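Local coordinates for hypothetical protein, IPT/TIG domain protein (Bacteroides ovatus, PDB 4HW6), which is of unknown function but, with an IPT/TIG domain and a six-bladed beta-propeller, probably serves as an auxiliary carbohydrate- or nutrient-binding protein, at residues Pro312-Trp324 / Met328-Gly340. Residues are numbered along the deposited sequence; the frame is centred on the assembly and turned at random. Where two conformers were deposited one is given.
With EDO (1,2-ethanediol), chain G.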
# COMPACT_ATOMS: atom_id res chain seq x y z
N PRO A 312 -20.10 1.75 19.22
CA PRO A 312 -19.14 0.87 18.54
C PRO A 312 -19.25 -0.56 19.00
O PRO A 312 -19.60 -0.82 20.16
CB PRO A 312 -17.78 1.41 18.97
CG PRO A 312 -18.06 2.83 19.35
CD PRO A 312 -19.42 2.80 20.00
N TYR A 313 -18.96 -1.48 18.09
CA TYR A 313 -18.96 -2.90 18.42
C TYR A 313 -17.72 -3.59 17.90
O TYR A 313 -17.21 -3.23 16.85
CB TYR A 313 -20.23 -3.60 17.91
CG TYR A 313 -20.44 -3.53 16.42
CD1 TYR A 313 -19.89 -4.48 15.57
CD2 TYR A 313 -21.21 -2.52 15.85
CE1 TYR A 313 -20.07 -4.42 14.22
CE2 TYR A 313 -21.43 -2.46 14.48
CZ TYR A 313 -20.84 -3.42 13.68
OH TYR A 313 -21.06 -3.42 12.31
N ILE A 314 -17.29 -4.65 18.58
CA ILE A 314 -16.08 -5.37 18.18
C ILE A 314 -16.33 -6.19 16.92
O ILE A 314 -17.41 -6.79 16.75
CB ILE A 314 -15.51 -6.25 19.33
CG1 ILE A 314 -14.10 -6.73 19.02
CG2 ILE A 314 -16.43 -7.44 19.64
CD1 ILE A 314 -13.41 -7.27 20.26
N VAL A 315 -15.33 -6.18 16.03
CA VAL A 315 -15.37 -6.95 14.80
C VAL A 315 -14.42 -8.14 14.84
O VAL A 315 -14.80 -9.25 14.41
CB VAL A 315 -15.14 -6.05 13.57
CG1 VAL A 315 -15.01 -6.86 12.28
CG2 VAL A 315 -16.30 -5.06 13.47
N CYS A 316 -13.20 -7.93 15.31
CA CYS A 316 -12.23 -9.00 15.38
C CYS A 316 -11.23 -8.84 16.50
O CYS A 316 -11.06 -7.76 17.06
CB CYS A 316 -11.53 -9.23 14.04
SG CYS A 316 -10.43 -7.90 13.59
N GLY A 317 -10.59 -9.94 16.84
CA GLY A 317 -9.69 -9.97 17.97
C GLY A 317 -10.44 -10.16 19.27
O GLY A 317 -11.67 -10.25 19.30
N GLN A 318 -9.67 -10.21 20.35
CA GLN A 318 -10.20 -10.20 21.70
C GLN A 318 -9.45 -9.14 22.49
O GLN A 318 -8.22 -9.16 22.57
CB GLN A 318 -10.08 -11.56 22.37
CG GLN A 318 -10.71 -11.55 23.74
CD GLN A 318 -10.77 -12.93 24.35
OE1 GLN A 318 -11.63 -13.74 23.98
NE2 GLN A 318 -9.86 -13.20 25.26
N HIS A 319 -10.22 -8.21 23.03
CA HIS A 319 -9.70 -7.10 23.82
C HIS A 319 -8.76 -7.61 24.91
O HIS A 319 -9.13 -8.47 25.71
CB HIS A 319 -10.90 -6.39 24.43
CG HIS A 319 -10.60 -5.04 25.02
ND1 HIS A 319 -9.76 -4.86 26.10
CD2 HIS A 319 -11.15 -3.83 24.75
CE1 HIS A 319 -9.79 -3.58 26.46
NE2 HIS A 319 -10.63 -2.93 25.65
N SER A 320 -7.54 -7.09 24.89
CA SER A 320 -6.49 -7.40 25.88
C SER A 320 -5.92 -8.84 25.79
O SER A 320 -5.30 -9.33 26.74
CB SER A 320 -6.97 -7.08 27.31
OG SER A 320 -7.46 -5.73 27.39
N SER A 321 -6.11 -9.50 24.65
CA SER A 321 -5.59 -10.86 24.43
C SER A 321 -4.75 -10.87 23.17
O SER A 321 -5.23 -11.19 22.09
CB SER A 321 -6.74 -11.87 24.33
OG SER A 321 -6.22 -13.20 24.29
N PRO A 322 -3.47 -10.47 23.28
CA PRO A 322 -2.61 -10.46 22.10
C PRO A 322 -2.28 -11.86 21.60
O PRO A 322 -2.12 -12.80 22.38
CB PRO A 322 -1.35 -9.74 22.59
CG PRO A 322 -1.30 -10.07 24.06
CD PRO A 322 -2.74 -10.04 24.49
N GLY A 323 -2.14 -11.99 20.29
CA GLY A 323 -1.74 -13.24 19.69
C GLY A 323 -1.72 -13.11 18.19
O GLY A 323 -2.15 -12.10 17.63
N TRP A 324 -1.20 -14.15 17.54
CA TRP A 324 -1.21 -14.25 16.09
C TRP A 324 -2.04 -15.48 15.74
O TRP A 324 -1.54 -16.60 15.67
CB TRP A 324 0.20 -14.35 15.49
CG TRP A 324 0.13 -14.49 14.00
CD1 TRP A 324 -0.29 -13.57 13.12
CD2 TRP A 324 0.46 -15.65 13.25
NE1 TRP A 324 -0.23 -14.06 11.85
CE2 TRP A 324 0.24 -15.34 11.89
CE3 TRP A 324 0.94 -16.92 13.59
CZ2 TRP A 324 0.46 -16.26 10.87
CZ3 TRP A 324 1.17 -17.83 12.57
CH2 TRP A 324 0.94 -17.49 11.23
N MSE A 328 -12.04 -16.26 12.23
CA MSE A 328 -13.27 -15.54 11.98
C MSE A 328 -13.53 -14.62 13.17
O MSE A 328 -13.64 -15.09 14.30
CB MSE A 328 -14.42 -16.52 11.80
CG MSE A 328 -15.71 -15.86 11.50
SE MSE A 328 -15.64 -14.89 9.76
CE MSE A 328 -15.03 -16.21 8.88
N GLY A 329 -13.62 -13.33 12.90
CA GLY A 329 -14.04 -12.35 13.89
C GLY A 329 -13.32 -12.45 15.23
O GLY A 329 -12.09 -12.37 15.29
N THR A 330 -14.08 -12.58 16.29
CA THR A 330 -13.53 -12.59 17.65
C THR A 330 -12.86 -13.91 18.02
O THR A 330 -12.38 -14.07 19.15
CB THR A 330 -14.61 -12.21 18.67
OG1 THR A 330 -15.67 -13.18 18.66
CG2 THR A 330 -15.14 -10.77 18.43
N GLY A 331 -12.81 -14.84 17.07
CA GLY A 331 -11.95 -16.02 17.19
C GLY A 331 -10.52 -15.80 16.71
O GLY A 331 -9.60 -16.60 17.01
N ALA A 332 -10.31 -14.71 15.97
CA ALA A 332 -8.97 -14.26 15.59
C ALA A 332 -8.30 -13.60 16.79
O ALA A 332 -8.98 -13.15 17.72
CB ALA A 332 -9.01 -13.27 14.44
N ARG A 333 -6.98 -13.57 16.76
CA ARG A 333 -6.17 -12.78 17.67
C ARG A 333 -5.25 -11.89 16.88
O ARG A 333 -4.68 -12.32 15.85
CB ARG A 333 -5.37 -13.65 18.61
CG ARG A 333 -6.22 -14.57 19.48
CD ARG A 333 -6.98 -13.77 20.52
NE ARG A 333 -7.78 -14.61 21.39
CZ ARG A 333 -9.05 -14.94 21.20
NH1 ARG A 333 -9.71 -14.53 20.11
NH2 ARG A 333 -9.66 -15.75 22.09
N LEU A 334 -5.14 -10.64 17.35
CA LEU A 334 -4.26 -9.64 16.79
C LEU A 334 -3.19 -9.32 17.81
O LEU A 334 -3.33 -9.67 19.00
CB LEU A 334 -5.02 -8.36 16.45
CG LEU A 334 -6.29 -8.50 15.61
CD1 LEU A 334 -6.82 -7.13 15.23
CD2 LEU A 334 -6.13 -9.36 14.38
N TRP A 335 -2.12 -8.67 17.36
CA TRP A 335 -1.03 -8.30 18.24
C TRP A 335 -0.44 -6.96 17.81
O TRP A 335 0.41 -6.87 16.92
CB TRP A 335 0.03 -9.40 18.33
CG TRP A 335 0.89 -9.29 19.58
CD1 TRP A 335 0.90 -8.28 20.48
CD2 TRP A 335 1.90 -10.20 20.01
NE1 TRP A 335 1.81 -8.52 21.48
CE2 TRP A 335 2.45 -9.69 21.20
CE3 TRP A 335 2.41 -11.39 19.48
CZ2 TRP A 335 3.49 -10.33 21.89
CZ3 TRP A 335 3.43 -12.03 20.18
CH2 TRP A 335 3.95 -11.50 21.36
N GLY A 336 -0.92 -5.91 18.46
CA GLY A 336 -0.51 -4.55 18.13
C GLY A 336 -0.90 -4.06 16.77
O GLY A 336 -0.07 -3.53 16.03
N PRO A 337 -2.20 -4.18 16.43
CA PRO A 337 -2.63 -3.66 15.13
C PRO A 337 -2.44 -2.15 15.12
O PRO A 337 -2.83 -1.47 16.07
CB PRO A 337 -4.11 -4.02 15.10
CG PRO A 337 -4.54 -4.08 16.53
CD PRO A 337 -3.32 -4.67 17.22
N ASN A 338 -1.80 -1.64 14.09
CA ASN A 338 -1.45 -0.25 14.00
C ASN A 338 -2.22 0.44 12.88
O ASN A 338 -3.43 0.60 13.04
CB ASN A 338 0.07 -0.03 14.01
CG ASN A 338 0.58 0.26 15.42
OD1 ASN A 338 0.78 1.42 15.78
ND2 ASN A 338 0.71 -0.79 16.26
N GLN A 339 -1.60 0.83 11.77
CA GLN A 339 -2.35 1.48 10.72
C GLN A 339 -3.05 0.46 9.83
O GLN A 339 -2.56 -0.66 9.64
CB GLN A 339 -1.45 2.37 9.86
CG GLN A 339 -2.22 3.22 8.89
CD GLN A 339 -1.38 4.31 8.23
OE1 GLN A 339 -0.16 4.22 8.16
NE2 GLN A 339 -2.07 5.35 7.72
N GLY A 340 -4.24 0.82 9.38
CA GLY A 340 -4.90 0.09 8.32
C GLY A 340 -5.49 0.97 7.24
O GLY A 340 -5.77 2.13 7.46
C1 EDO G . 2.39 -14.19 23.02
O1 EDO G . 2.80 -14.03 24.40
C2 EDO G . 1.15 -13.35 22.75
O2 EDO G . 0.03 -13.88 23.47
O HOH W 1 -6.66 -10.25 19.81
O HOH W 2 -13.14 -13.24 21.79
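Gly323 N donates to Leu334 O (2.9 Å) and Gly317 N to Gly329 O (3.2 Å), two backbone bonds that tie the segments together. Gly329 O also receives Ala332 N, from the opposite face. At Gly317 (phi 82°, psi 179°) a CB would strike the carbonyl O of Cys316, and at Gly323 it would crowd Arg333 CB, so both suit glycine. Between these bonds a water accepts from Gln318 N and Leu334 N and probably donates to Ser321 O (2.9 Å), bridging the two loop segments. A second water links Gln318 OE1 to Thr330 O.

Arg333 bends at chi2 (-70°), bringing its guanidinium back over its own chain: NH1 donates to Thr330 O and Ala332 O (both 2.9 Å), close to the guanidinium plane. Those two bonds fix its rotation, and Gln318 CB lies over the centre of one face, 3.7 Å from Arg333 CZ. With an alanine here, Ala332 O would probably lose its NH1 donor, Thr330 O all but the second water of the partners described, and Gln318 CB its flat packing face.

Pro322 CB sits over the five-membered ring of Trp335 in a CH-pi contact, 3.4 Å from Trp335 CD1, while an ethanediol, probably from the crystallisation liquor, hydrogen-bonds to Pro322 O and lies over the six-membered ring on that face. Cys316 SG meets Leu334 CD1 at 4.0 Å, and both side chains reach Val376. The contact thus joins edge strand 313-315 and the loop after it to the next propeller blade, through two glycine N-H bonds, bridging waters and the packed face of an arginine bonded within its own segment.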